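Local coordinates for particle-associated lyase (Acinetobacter bacteriophage AP22, PDB 4Y9V), which probably degrades the capsular polysaccharide of Acinetobacter baumannii as a trimeric phage tailspike lyase and binds a capsular saccharide, at residues I489-V494 with Y504-S509; S403-I408 with L417-D422; T64-V69 with S88-T93; M54-L57 with D61-T64; G459-D464 with R469-V474. One frame throughout, in Å; residues are numbered along the deposited sequence. Where two conformers were deposited one is given.

Interaction 1. Residues I489-V494 with Y504-S509; sequences IIVDDV and YLIYPS
I489 and I506 meet through methyl groups: I489 CG2 lies 3.4 Å from I506 CD1, tighter than an ordinary van der Waals contact. With chi1 of I489 at -60°, CG2 stands opposite the backbone N and is the branch turned to I506. V491 divides its fork between two neighbours. Its CG1 rests on L505 CD2 at 3.9 Å, while CG2 lies 3.5 Å from L505 O and 4.0 Å from I506 CG1. L505 CD2 also reaches V494 CG2, at 4.1 Å. Outward of this shell, A472 touches I489 and V491, W471 packs on V491 and V494, and the tyrosines Y548 and Y550 lie against L505. The chain turns a corner at L505, and this sends L505 and I506 to different parts of the apolar cluster. Strand 486-496 belongs to the last turns of the pectin lyase-like parallel beta-helix and is joined by backbone hydrogen bonds of I489 and V491 to R520 of strand 518-531. On its other side, I490 packs on V495 of the third subunit. The contact is buried, aliphatic carbons meeting one another and L505 O, so shape fit and water exclusion probably hold it, while polar bonds secure the loop elsewhere.

Interaction 2. Residues S403-I408 with L417-D422; sequences SLVHGI and LTVKLD
V405 points its two methyls at different residues of the facing strand, one for each branch of the fork. With CG1 opposite the backbone N (chi1 -179°), that methyl meets V419 CG1 end to end at 4.3 Å. V419 holds the same rotamer, so the two valines present matching branches. The second methyl, V405 CG2, lies 4.3 Å from CD1 of L421, whose extended side chain reaches forward from two residues further along. L421 was modelled in two conformers, so this second leg is less certain than the first. The separation of 8.9 Å between the CA atoms of V405 and V419 means that side chains alone bridge the two strands. They stand on different faces of the pectin lyase-like parallel beta-helix: strand 405-409 runs between strands 376-378 and 435-441, whereas 417-422 lies between 384-389 and 453-458. The three residues fill the interior between these walls, together with L388, I436 and I439. H406, T418 and K420 take no part; in the conformer given, K420 NZ makes a weak hydrogen bond to G460 O of the third subunit. Just before V405, the backbone N of S403 donates to H406 ND1 at 2.9 Å, nearly straight at 172° and close to the imidazole plane. ND1 must accept here, and a neutral H406 would then carry its proton on NE2; W402 meets the same ring edge-to-face.

Interaction 3. Residues T64-V69 with S88-T93; sequences TVLNQV and SLIEFT
Helix 63-71 lies beside strand 89-92 with N67 and I90 as the nearest pair, their CA atoms 6.8 Å apart, a helix-on-strand packing near the N-terminal end of the tailspike. The strand runs parallel to 113-125, and I90 spends its backbone bonds on G113 and Y115 there; the carbonyl of L89 and the N-H of E91 are thereby turned to the other edge, where the helix passes. Inside the seam the contact is apolar. I90 enters it with CG1 opposite its own carbonyl carbon and a bent chain (chi2 -61°), and CG1 comes within 4.4 Å of L66 CD1, a loose approach. F114 packs against both residues from the neighbouring strand. Toward solvent, the amide of N67 takes over. Its OD1 touches I90 CG2 at 3.7 Å, and I90 CD1 lies almost equally far from OD1 and ND2. The amide also reaches the strand edge through two waters instead of directly, and both waters are consistent with the amide placed this way round. One water accepts from N67 ND2 at 2.9 Å and donates to L89 O at 2.8 Å. The other donates to N67 OD1 at 2.8 Å and accepts from the backbone N of E91 at 3.0 Å.

Interaction 4. Residues M54-L57 with D61-T64; sequences MNIL and DIST
M54 and I56 lay their carbon atoms against the start of the next helix, mostly on its oxygens. The methionine chain bends at its last torsion (chi3 65°) and sets its methyl CE 3.6 Å from T64 O. The same methyl lies 4.0 Å from T64 OG1, so it rests on a polar patch of the first helical turn. I56 uses both of its ends: CG2 sits 3.7 Å from D61 O and, more loosely, 4.5 Å from I62 CG2, while CD1 approaches T64 OG1 to 4.3 Å. V65 and L51 pack on I56 as well, from the two helices that flank the loop. The side-chain hydrogen bonds described here centre on D61, whose OD1 is gripped by two donors of S63. The backbone N of S63 comes at 3.0 Å from above the carboxylate plane, 55° out of it, whereas S63 OG donates at 2.7 Å on the syn side and much nearer that plane. The backbone N of N87 is a further donor, which holds OD1 in place and ties the turn to the loop ahead of strand 89-92. N55 takes positive phi and closes helix 47-54, and I62 is at the N-cap position of helix 63-71. The whole is a helix-loop-helix connection, closed by a Schellman motif and opened by an Asx turn, at the N-terminal end of the chain.

Interaction 5. Residues G459-D464 with R469-V474; sequences GGVSCD and RHWAWV
W471 drives the six-membered end of its indole toward V461 and C463, and these two residues make up the tight part of the contact. V461 CG1 approaches W471 CZ3 to 3.8 Å, its chi1 of 56° placing this methyl between the backbone N and carbonyl carbon. C463 touches with its CB instead of its sulfur, at 3.8 Å from W471 CH2 and 3.9 Å from CZ2, since SG stands opposite the backbone N (chi1 172°). Both partners come to the ring obliquely. The CA atoms of C463 and W471 are 10.0 Å apart, a gap bridged by the indole. This is interior packing of the pectin lyase-like parallel beta-helix: strand 461-463 lies on one wall, strand 470-476 on another, and the chain turns a corner at W471. V494, I457 and I436 fill the space around the same indole. R469, H470 and W473 take no part in this packing; R469 and W473 are partly exposed, while A472 packs on V455. H470 is the inner member: W473 CB sits 3.5 Å above its ring, offset toward the rim, and its NE2 is hydrogen-bonded to T438 OG1. R469 NE donates to H470 ND1 at 3.1 Å; the donor N lies close to the imidazole plane and ND1 close to the guanidinium plane, although the planes are twisted apart. R469 NH2 lies 3.3 Å over the W473 ring, also toward its rim. R469 has two conformers, so this bond and the ring contact hold for the one described. Y507 adds a cation-pi contact to R469 and meets W473 edge-to-face.

How the interactions relate
Interactions 1, 2 and 5 form one cluster toward the C-terminal end of the beta-helix. Interactions 1 and 5, with centres about 7 Å apart, are joined directly: W473 NE1 to S509 OG (2.8 Å) and W471 N to Y504 O (2.9 Å) are probable hydrogen bonds. Interaction 2, about 11 Å centre to centre from interaction 5, touches it by packing. A sodium ion lies about 10 to 12 Å from the side chains of V461, L421 and V494. Interactions 3 and 4 share T64 and helix 63-71, with S88 N bonded to S63 OG; their centres are about 61 and 68 Å from that of interaction 1. None of the five includes a residue of the glycan pocket.

Interaction 1. Residues I489-V494 with Y504-S509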
# COMPACT_ATOMS: atom_id res chain seq x y z
N ILE A 489 -18.70 17.56 -6.60
CA ILE A 489 -18.98 16.13 -6.53
C ILE A 489 -18.56 15.53 -7.87
O ILE A 489 -19.04 15.94 -8.93
CB ILE A 489 -20.43 15.79 -6.19
CG1 ILE A 489 -20.82 16.36 -4.82
CG2 ILE A 489 -20.63 14.28 -6.26
CD1 ILE A 489 -22.28 16.23 -4.48
N ILE A 490 -17.64 14.56 -7.80
CA ILE A 490 -17.19 13.82 -8.97
C ILE A 490 -17.61 12.37 -8.78
O ILE A 490 -17.30 11.76 -7.76
CB ILE A 490 -15.65 13.91 -9.10
CG1 ILE A 490 -15.24 15.35 -9.39
CG2 ILE A 490 -15.12 12.93 -10.12
CD1 ILE A 490 -13.73 15.57 -9.28
N VAL A 491 -18.36 11.83 -9.75
CA VAL A 491 -18.71 10.40 -9.81
C VAL A 491 -18.46 10.02 -11.26
O VAL A 491 -19.37 10.07 -12.09
CB VAL A 491 -20.13 10.11 -9.35
CG1 VAL A 491 -20.37 8.60 -9.36
CG2 VAL A 491 -20.42 10.69 -7.96
N ASP A 492 -17.19 9.70 -11.58
CA ASP A 492 -16.74 9.67 -12.98
C ASP A 492 -16.35 8.28 -13.50
O ASP A 492 -16.20 8.16 -14.72
CB ASP A 492 -15.63 10.66 -13.23
CG ASP A 492 -14.35 10.34 -12.49
OD1 ASP A 492 -14.35 9.47 -11.64
OD2 ASP A 492 -13.32 11.03 -12.79
N ASP A 493 -16.20 7.29 -12.64
CA ASP A 493 -15.67 5.99 -13.06
C ASP A 493 -16.11 4.96 -12.01
O ASP A 493 -15.38 4.64 -11.09
CB ASP A 493 -14.17 6.01 -13.22
CG ASP A 493 -13.58 4.72 -13.74
OD1 ASP A 493 -14.34 3.77 -14.10
OD2 ASP A 493 -12.31 4.66 -13.77
N VAL A 494 -17.35 4.49 -12.20
CA VAL A 494 -17.99 3.51 -11.34
C VAL A 494 -18.60 2.45 -12.27
O VAL A 494 -18.89 2.74 -13.43
CB VAL A 494 -19.08 4.13 -10.44
CG1 VAL A 494 -18.50 5.23 -9.57
CG2 VAL A 494 -20.28 4.63 -11.23
N TYR A 504 -28.92 7.06 -9.61
CA TYR A 504 -28.37 8.37 -9.84
C TYR A 504 -26.86 8.34 -9.54
O TYR A 504 -26.43 7.84 -8.50
CB TYR A 504 -29.01 9.40 -8.91
CG TYR A 504 -30.43 9.75 -9.29
CD1 TYR A 504 -30.67 10.74 -10.25
CD2 TYR A 504 -31.51 9.09 -8.74
CE1 TYR A 504 -31.94 11.05 -10.63
CE2 TYR A 504 -32.81 9.42 -9.10
CZ TYR A 504 -32.99 10.42 -10.06
OH TYR A 504 -34.30 10.72 -10.40
N LEU A 505 -26.09 8.98 -10.41
CA LEU A 505 -24.67 9.26 -10.09
C LEU A 505 -24.61 10.20 -8.90
O LEU A 505 -23.89 9.99 -7.93
CB LEU A 505 -23.99 9.78 -11.33
CG LEU A 505 -23.91 8.77 -12.49
CD1 LEU A 505 -23.62 9.46 -13.80
CD2 LEU A 505 -22.84 7.72 -12.21
N ILE A 506 -25.40 11.29 -9.00
CA ILE A 506 -25.54 12.31 -7.96
C ILE A 506 -27.04 12.52 -7.80
O ILE A 506 -27.73 12.82 -8.78
CB ILE A 506 -24.81 13.62 -8.32
CG1 ILE A 506 -23.34 13.36 -8.59
CG2 ILE A 506 -25.05 14.64 -7.22
CD1 ILE A 506 -22.59 14.61 -9.02
N TYR A 507 -27.56 12.32 -6.59
CA TYR A 507 -28.99 12.46 -6.37
C TYR A 507 -29.36 13.95 -6.37
O TYR A 507 -28.73 14.73 -5.66
CB TYR A 507 -29.40 11.78 -5.05
CG TYR A 507 -30.89 11.67 -4.97
CD1 TYR A 507 -31.52 10.57 -5.52
CD2 TYR A 507 -31.69 12.70 -4.46
CE1 TYR A 507 -32.89 10.43 -5.51
CE2 TYR A 507 -33.05 12.60 -4.50
CZ TYR A 507 -33.65 11.48 -5.03
OH TYR A 507 -35.05 11.38 -5.00
N PRO A 508 -30.41 14.33 -7.11
CA PRO A 508 -30.77 15.76 -7.23
C PRO A 508 -31.65 16.23 -6.09
O PRO A 508 -32.72 15.71 -5.87
CB PRO A 508 -31.56 15.78 -8.54
CG PRO A 508 -32.17 14.44 -8.66
CD PRO A 508 -31.15 13.48 -8.09
N SER A 509 -31.20 17.29 -5.42
CA SER A 509 -32.01 18.01 -4.43
C SER A 509 -31.36 19.38 -4.27
O SER A 509 -30.35 19.70 -4.88
CB SER A 509 -32.11 17.22 -3.12
OG SER A 509 -30.84 17.02 -2.54

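Interaction 2. Residues S403-I408 with L417-D422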
# COMPACT_ATOMS: atom_id res chain seq x y z
N SER A 403 -26.32 4.66 4.48
CA SER A 403 -25.63 4.33 3.26
C SER A 403 -24.34 3.56 3.56
O SER A 403 -23.91 3.42 4.69
CB SER A 403 -25.32 5.60 2.50
OG SER A 403 -26.49 6.17 1.92
N LEU A 404 -23.72 3.05 2.49
CA LEU A 404 -22.46 2.32 2.65
C LEU A 404 -21.46 3.14 3.49
O LEU A 404 -20.83 2.61 4.42
CB LEU A 404 -21.86 2.00 1.28
CG LEU A 404 -20.62 1.10 1.35
CD1 LEU A 404 -21.01 -0.32 1.58
CD2 LEU A 404 -19.80 1.24 0.04
N VAL A 405 -21.31 4.40 3.10
CA VAL A 405 -20.46 5.40 3.74
C VAL A 405 -21.40 6.55 4.09
O VAL A 405 -22.05 7.09 3.21
CB VAL A 405 -19.38 5.87 2.76
CG1 VAL A 405 -18.49 6.91 3.44
CG2 VAL A 405 -18.58 4.71 2.19
N HIS A 406 -21.49 6.88 5.40
CA HIS A 406 -22.50 7.82 5.83
C HIS A 406 -21.89 8.78 6.84
O HIS A 406 -21.22 8.34 7.77
CB HIS A 406 -23.70 7.07 6.46
CG HIS A 406 -24.99 7.81 6.41
ND1 HIS A 406 -26.03 7.33 5.66
CD2 HIS A 406 -25.38 8.98 7.00
CE1 HIS A 406 -27.01 8.19 5.81
NE2 HIS A 406 -26.67 9.18 6.61
N GLY A 407 -22.15 10.05 6.63
CA GLY A 407 -21.70 11.08 7.56
C GLY A 407 -22.85 11.94 8.01
O GLY A 407 -23.74 12.27 7.22
N ILE A 408 -22.80 12.34 9.28
CA ILE A 408 -23.77 13.25 9.86
C ILE A 408 -22.99 14.41 10.47
O ILE A 408 -22.15 14.25 11.32
CB ILE A 408 -24.60 12.58 10.97
CG1 ILE A 408 -25.30 11.32 10.46
CG2 ILE A 408 -25.54 13.61 11.57
CD1 ILE A 408 -26.39 11.54 9.45
N LEU A 417 -14.84 19.31 4.10
CA LEU A 417 -14.86 17.87 4.22
C LEU A 417 -14.93 17.23 2.84
O LEU A 417 -15.80 17.59 2.07
CB LEU A 417 -16.08 17.46 5.07
CG LEU A 417 -16.23 15.99 5.34
CD1 LEU A 417 -16.88 15.75 6.63
CD2 LEU A 417 -17.00 15.28 4.25
N THR A 418 -14.03 16.28 2.56
CA THR A 418 -14.05 15.57 1.28
C THR A 418 -14.08 14.08 1.52
O THR A 418 -13.20 13.58 2.24
CB THR A 418 -12.82 15.93 0.46
OG1 THR A 418 -12.78 17.34 0.20
CG2 THR A 418 -12.77 15.20 -0.88
N VAL A 419 -15.02 13.38 0.94
CA VAL A 419 -15.01 11.91 0.92
C VAL A 419 -14.45 11.47 -0.43
O VAL A 419 -15.03 11.88 -1.45
CB VAL A 419 -16.41 11.31 1.13
CG1 VAL A 419 -16.35 9.78 1.03
CG2 VAL A 419 -17.00 11.74 2.46
N LYS A 420 -13.42 10.66 -0.41
CA LYS A 420 -12.72 10.23 -1.63
C LYS A 420 -12.70 8.70 -1.68
O LYS A 420 -11.88 8.08 -1.03
CB LYS A 420 -11.30 10.80 -1.71
CG LYS A 420 -10.67 10.76 -3.08
CD LYS A 420 -9.38 11.61 -3.22
CE LYS A 420 -8.92 11.69 -4.64
NZ LYS A 420 -7.70 12.55 -4.71
N LEU A 421 -13.65 8.11 -2.44
CA LEU A 421 -13.80 6.66 -2.56
C LEU A 421 -13.23 6.31 -3.93
O LEU A 421 -13.80 6.67 -4.95
CB LEU A 421 -15.27 6.29 -2.39
CG LEU A 421 -15.55 4.80 -2.17
CD1 LEU A 421 -17.04 4.64 -1.78
CD2 LEU A 421 -15.24 3.91 -3.36
N ASP A 422 -12.07 5.67 -3.91
CA ASP A 422 -11.24 5.44 -5.09
C ASP A 422 -11.02 3.94 -5.24
O ASP A 422 -10.23 3.35 -4.50
CB ASP A 422 -9.93 6.18 -4.93
CG ASP A 422 -8.95 6.07 -6.03
OD1 ASP A 422 -9.29 5.58 -7.11
OD2 ASP A 422 -7.75 6.48 -5.78

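Interaction 3. Residues T64-V69 with S88-T93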
# COMPACT_ATOMS: atom_id res chain seq x y z
N THR A 64 3.67 -6.31 47.52
CA THR A 64 4.72 -5.67 48.29
C THR A 64 6.08 -6.04 47.75
O THR A 64 7.06 -5.25 47.89
CB THR A 64 4.68 -5.99 49.80
OG1 THR A 64 4.86 -7.38 50.01
CG2 THR A 64 3.43 -5.45 50.45
N VAL A 65 6.24 -7.22 47.17
CA VAL A 65 7.49 -7.69 46.63
C VAL A 65 7.82 -6.93 45.35
O VAL A 65 8.93 -6.44 45.20
CB VAL A 65 7.46 -9.22 46.41
CG1 VAL A 65 8.82 -9.69 45.95
CG2 VAL A 65 7.05 -9.92 47.69
N LEU A 66 6.86 -6.85 44.42
CA LEU A 66 7.09 -6.04 43.20
C LEU A 66 7.42 -4.60 43.55
O LEU A 66 8.32 -3.99 42.97
CB LEU A 66 5.89 -6.13 42.28
CG LEU A 66 5.62 -7.53 41.68
CD1 LEU A 66 4.36 -7.45 40.84
CD2 LEU A 66 6.76 -8.04 40.84
N ASN A 67 6.67 -4.03 44.51
CA ASN A 67 6.96 -2.65 44.93
C ASN A 67 8.37 -2.54 45.52
O ASN A 67 9.06 -1.55 45.29
CB ASN A 67 5.90 -2.15 45.88
CG ASN A 67 4.63 -1.67 45.18
OD1 ASN A 67 4.74 -1.19 44.02
ND2 ASN A 67 3.49 -1.82 45.77
N GLN A 68 8.82 -3.56 46.30
CA GLN A 68 10.15 -3.48 46.88
C GLN A 68 11.23 -3.60 45.81
O GLN A 68 12.23 -2.88 45.86
CB GLN A 68 10.33 -4.55 47.97
CG GLN A 68 11.62 -4.33 48.74
CD GLN A 68 11.54 -3.07 49.59
OE1 GLN A 68 10.50 -2.80 50.21
NE2 GLN A 68 12.60 -2.31 49.62
N VAL A 69 11.04 -4.50 44.85
CA VAL A 69 12.02 -4.65 43.76
C VAL A 69 12.19 -3.31 43.02
O VAL A 69 13.35 -2.89 42.84
CB VAL A 69 11.56 -5.76 42.78
CG1 VAL A 69 12.44 -5.74 41.53
CG2 VAL A 69 11.57 -7.13 43.43
N SER A 88 -2.57 -5.09 44.19
CA SER A 88 -2.35 -3.66 44.10
C SER A 88 -2.14 -3.19 42.66
O SER A 88 -1.74 -3.95 41.77
CB SER A 88 -1.12 -3.28 44.92
OG SER A 88 -1.29 -3.51 46.29
N LEU A 89 -2.38 -1.91 42.48
CA LEU A 89 -1.98 -1.18 41.29
C LEU A 89 -0.50 -0.84 41.44
O LEU A 89 -0.14 -0.05 42.32
CB LEU A 89 -2.85 0.07 41.11
CG LEU A 89 -2.46 0.96 39.93
CD1 LEU A 89 -2.59 0.21 38.60
CD2 LEU A 89 -3.33 2.19 39.90
N ILE A 90 0.34 -1.46 40.63
CA ILE A 90 1.78 -1.29 40.69
C ILE A 90 2.13 -0.15 39.69
O ILE A 90 1.88 -0.29 38.50
CB ILE A 90 2.55 -2.55 40.35
CG1 ILE A 90 2.01 -3.76 41.12
CG2 ILE A 90 4.04 -2.35 40.56
CD1 ILE A 90 2.12 -3.65 42.64
N GLU A 91 2.69 0.93 40.23
CA GLU A 91 2.96 2.15 39.47
C GLU A 91 4.45 2.26 39.27
O GLU A 91 5.21 2.57 40.18
CB GLU A 91 2.39 3.40 40.17
CG GLU A 91 0.87 3.35 40.28
CD GLU A 91 0.26 4.59 40.90
OE1 GLU A 91 0.54 5.67 40.38
OE2 GLU A 91 -0.54 4.55 41.88
N PHE A 92 4.89 1.96 38.05
CA PHE A 92 6.29 2.09 37.67
C PHE A 92 6.51 3.51 37.18
O PHE A 92 5.86 3.95 36.25
CB PHE A 92 6.66 1.10 36.57
CG PHE A 92 6.41 -0.36 36.90
CD1 PHE A 92 5.17 -0.97 36.71
CD2 PHE A 92 7.46 -1.13 37.41
CE1 PHE A 92 4.98 -2.27 37.03
CE2 PHE A 92 7.25 -2.46 37.73
CZ PHE A 92 6.01 -3.03 37.53
N THR A 93 7.46 4.21 37.79
CA THR A 93 7.81 5.56 37.41
C THR A 93 9.29 5.73 37.06
O THR A 93 9.69 6.84 36.81
CB THR A 93 7.39 6.59 38.46
OG1 THR A 93 8.04 6.23 39.72
CG2 THR A 93 5.92 6.53 38.76
O HOH W 1 3.18 1.03 43.16
O HOH W 2 1.09 -0.45 44.77

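Interaction 4. Residues M54-L57 with D61-T64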
# COMPACT_ATOMS: atom_id res chain seq x y z
N MET A 54 11.91 -11.61 51.74
CA MET A 54 10.78 -10.92 52.29
C MET A 54 9.77 -11.84 52.99
O MET A 54 8.77 -11.38 53.53
CB MET A 54 10.08 -10.09 51.20
CG MET A 54 10.97 -8.98 50.68
SD MET A 54 10.21 -7.98 49.38
CE MET A 54 8.87 -7.22 50.29
N ASN A 55 10.03 -13.14 52.95
CA ASN A 55 9.17 -14.15 53.54
C ASN A 55 7.73 -14.04 53.05
O ASN A 55 6.78 -14.01 53.84
CB ASN A 55 9.26 -14.16 55.06
CG ASN A 55 8.57 -15.35 55.68
OD1 ASN A 55 8.45 -16.43 55.04
ND2 ASN A 55 8.06 -15.09 56.89
N ILE A 56 7.60 -13.99 51.74
CA ILE A 56 6.33 -13.98 51.04
C ILE A 56 6.26 -15.25 50.20
O ILE A 56 7.17 -15.51 49.39
CB ILE A 56 6.14 -12.71 50.17
CG1 ILE A 56 6.18 -11.47 50.98
CG2 ILE A 56 4.87 -12.85 49.32
CD1 ILE A 56 5.06 -11.26 51.92
N LEU A 57 5.25 -16.08 50.40
CA LEU A 57 5.12 -17.31 49.62
C LEU A 57 4.71 -16.96 48.19
O LEU A 57 3.95 -16.03 47.96
CB LEU A 57 4.11 -18.26 50.21
CG LEU A 57 4.28 -18.61 51.68
CD1 LEU A 57 3.21 -19.64 52.05
CD2 LEU A 57 5.67 -19.13 51.94
N ASP A 61 -0.25 -12.74 47.85
CA ASP A 61 -0.14 -11.48 47.12
C ASP A 61 1.32 -11.01 47.11
O ASP A 61 1.92 -10.85 48.18
CB ASP A 61 -1.05 -10.45 47.81
CG ASP A 61 -1.15 -9.09 47.15
OD1 ASP A 61 -0.60 -8.89 46.05
OD2 ASP A 61 -1.83 -8.22 47.75
N ILE A 62 1.87 -10.79 45.92
CA ILE A 62 3.23 -10.36 45.77
C ILE A 62 3.37 -8.85 45.53
O ILE A 62 4.46 -8.39 45.23
CB ILE A 62 3.98 -11.15 44.68
CG1 ILE A 62 3.49 -10.80 43.27
CG2 ILE A 62 3.95 -12.64 44.96
CD1 ILE A 62 4.43 -11.24 42.16
N SER A 63 2.28 -8.10 45.71
CA SER A 63 2.35 -6.64 45.49
C SER A 63 3.50 -5.98 46.26
O SER A 63 4.22 -5.15 45.69
CB SER A 63 1.05 -6.00 45.92
OG SER A 63 -0.04 -6.43 45.10
N THR A 64 3.67 -6.31 47.52
CA THR A 64 4.72 -5.67 48.29
C THR A 64 6.08 -6.04 47.75
O THR A 64 7.06 -5.25 47.89
CB THR A 64 4.68 -5.99 49.80
OG1 THR A 64 4.86 -7.38 50.01
CG2 THR A 64 3.43 -5.45 50.45

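Interaction 5. Residues G459-D464 with R469-V474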
# COMPACT_ATOMS: atom_id res chain seq x y z
N GLY A 459 -12.07 5.61 -9.86
CA GLY A 459 -11.17 4.48 -9.76
C GLY A 459 -11.72 3.15 -10.14
O GLY A 459 -11.15 2.12 -9.81
N GLY A 460 -12.89 3.14 -10.82
CA GLY A 460 -13.42 1.87 -11.29
C GLY A 460 -14.00 1.01 -10.19
O GLY A 460 -14.04 -0.21 -10.32
N VAL A 461 -14.46 1.63 -9.12
CA VAL A 461 -15.15 0.92 -8.06
C VAL A 461 -16.37 0.21 -8.65
O VAL A 461 -17.14 0.80 -9.41
CB VAL A 461 -15.53 1.86 -6.91
CG1 VAL A 461 -16.36 3.07 -7.34
CG2 VAL A 461 -16.24 1.08 -5.79
N SER A 462 -16.54 -1.05 -8.28
CA SER A 462 -17.63 -1.87 -8.77
C SER A 462 -18.66 -2.08 -7.66
O SER A 462 -18.38 -2.01 -6.46
CB SER A 462 -17.15 -3.22 -9.26
OG SER A 462 -16.62 -4.01 -8.18
N CYS A 463 -19.90 -2.35 -8.08
CA CYS A 463 -20.99 -2.60 -7.17
C CYS A 463 -21.90 -3.62 -7.81
O CYS A 463 -22.38 -3.39 -8.94
CB CYS A 463 -21.77 -1.28 -6.94
SG CYS A 463 -23.31 -1.46 -6.01
N ASP A 464 -22.16 -4.73 -7.12
CA ASP A 464 -23.00 -5.82 -7.66
C ASP A 464 -24.43 -5.80 -7.12
O ASP A 464 -25.15 -6.78 -7.23
CB ASP A 464 -22.40 -7.19 -7.54
CG ASP A 464 -22.42 -7.75 -6.15
OD1 ASP A 464 -22.60 -6.95 -5.22
OD2 ASP A 464 -22.34 -8.99 -6.03
N ARG A 469 -30.10 3.36 -5.34
CA ARG A 469 -30.70 4.66 -5.61
C ARG A 469 -29.67 5.69 -6.03
O ARG A 469 -29.93 6.45 -6.98
CB ARG A 469 -31.49 5.17 -4.39
CG ARG A 469 -32.28 6.41 -4.67
CD ARG A 469 -32.93 7.07 -3.41
NE ARG A 469 -31.95 8.02 -2.70
CZ ARG A 469 -32.46 8.95 -1.94
NH1 ARG A 469 -33.69 9.39 -1.45
NH2 ARG A 469 -31.45 9.72 -1.43
N HIS A 470 -28.54 5.79 -5.33
CA HIS A 470 -27.57 6.83 -5.66
C HIS A 470 -26.16 6.40 -5.29
O HIS A 470 -25.93 5.69 -4.31
CB HIS A 470 -27.89 8.17 -5.01
CG HIS A 470 -27.75 8.24 -3.51
ND1 HIS A 470 -28.82 8.07 -2.68
CD2 HIS A 470 -26.65 8.45 -2.76
CE1 HIS A 470 -28.32 8.20 -1.43
NE2 HIS A 470 -27.03 8.41 -1.45
N TRP A 471 -25.20 6.95 -6.05
CA TRP A 471 -23.79 6.90 -5.68
C TRP A 471 -23.44 8.00 -4.67
O TRP A 471 -22.79 7.70 -3.67
CB TRP A 471 -22.90 6.96 -6.93
CG TRP A 471 -22.82 5.64 -7.65
CD1 TRP A 471 -23.63 5.18 -8.65
CD2 TRP A 471 -21.90 4.60 -7.35
NE1 TRP A 471 -23.23 3.91 -9.02
CE2 TRP A 471 -22.17 3.52 -8.24
CE3 TRP A 471 -20.83 4.48 -6.45
CZ2 TRP A 471 -21.43 2.34 -8.23
CZ3 TRP A 471 -20.08 3.30 -6.46
CH2 TRP A 471 -20.39 2.24 -7.34
N ALA A 472 -23.82 9.25 -4.92
CA ALA A 472 -23.49 10.35 -4.02
C ALA A 472 -24.71 11.23 -3.75
O ALA A 472 -25.45 11.58 -4.67
CB ALA A 472 -22.40 11.23 -4.63
N TRP A 473 -24.85 11.63 -2.48
CA TRP A 473 -25.88 12.60 -2.09
C TRP A 473 -25.38 13.37 -0.88
O TRP A 473 -24.80 12.77 0.03
CB TRP A 473 -27.19 11.91 -1.77
CG TRP A 473 -28.34 12.85 -1.55
CD1 TRP A 473 -28.66 13.98 -2.25
CD2 TRP A 473 -29.38 12.70 -0.56
NE1 TRP A 473 -29.81 14.54 -1.77
CE2 TRP A 473 -30.28 13.79 -0.73
CE3 TRP A 473 -29.64 11.76 0.45
CZ2 TRP A 473 -31.42 13.93 0.07
CZ3 TRP A 473 -30.75 11.91 1.24
CH2 TRP A 473 -31.63 13.00 1.05
N VAL A 474 -25.61 14.68 -0.87
CA VAL A 474 -25.29 15.58 0.25
C VAL A 474 -26.50 16.49 0.43
O VAL A 474 -26.91 17.13 -0.54
CB VAL A 474 -24.03 16.41 -0.06
CG1 VAL A 474 -23.74 17.38 1.08
CG2 VAL A 474 -22.83 15.52 -0.34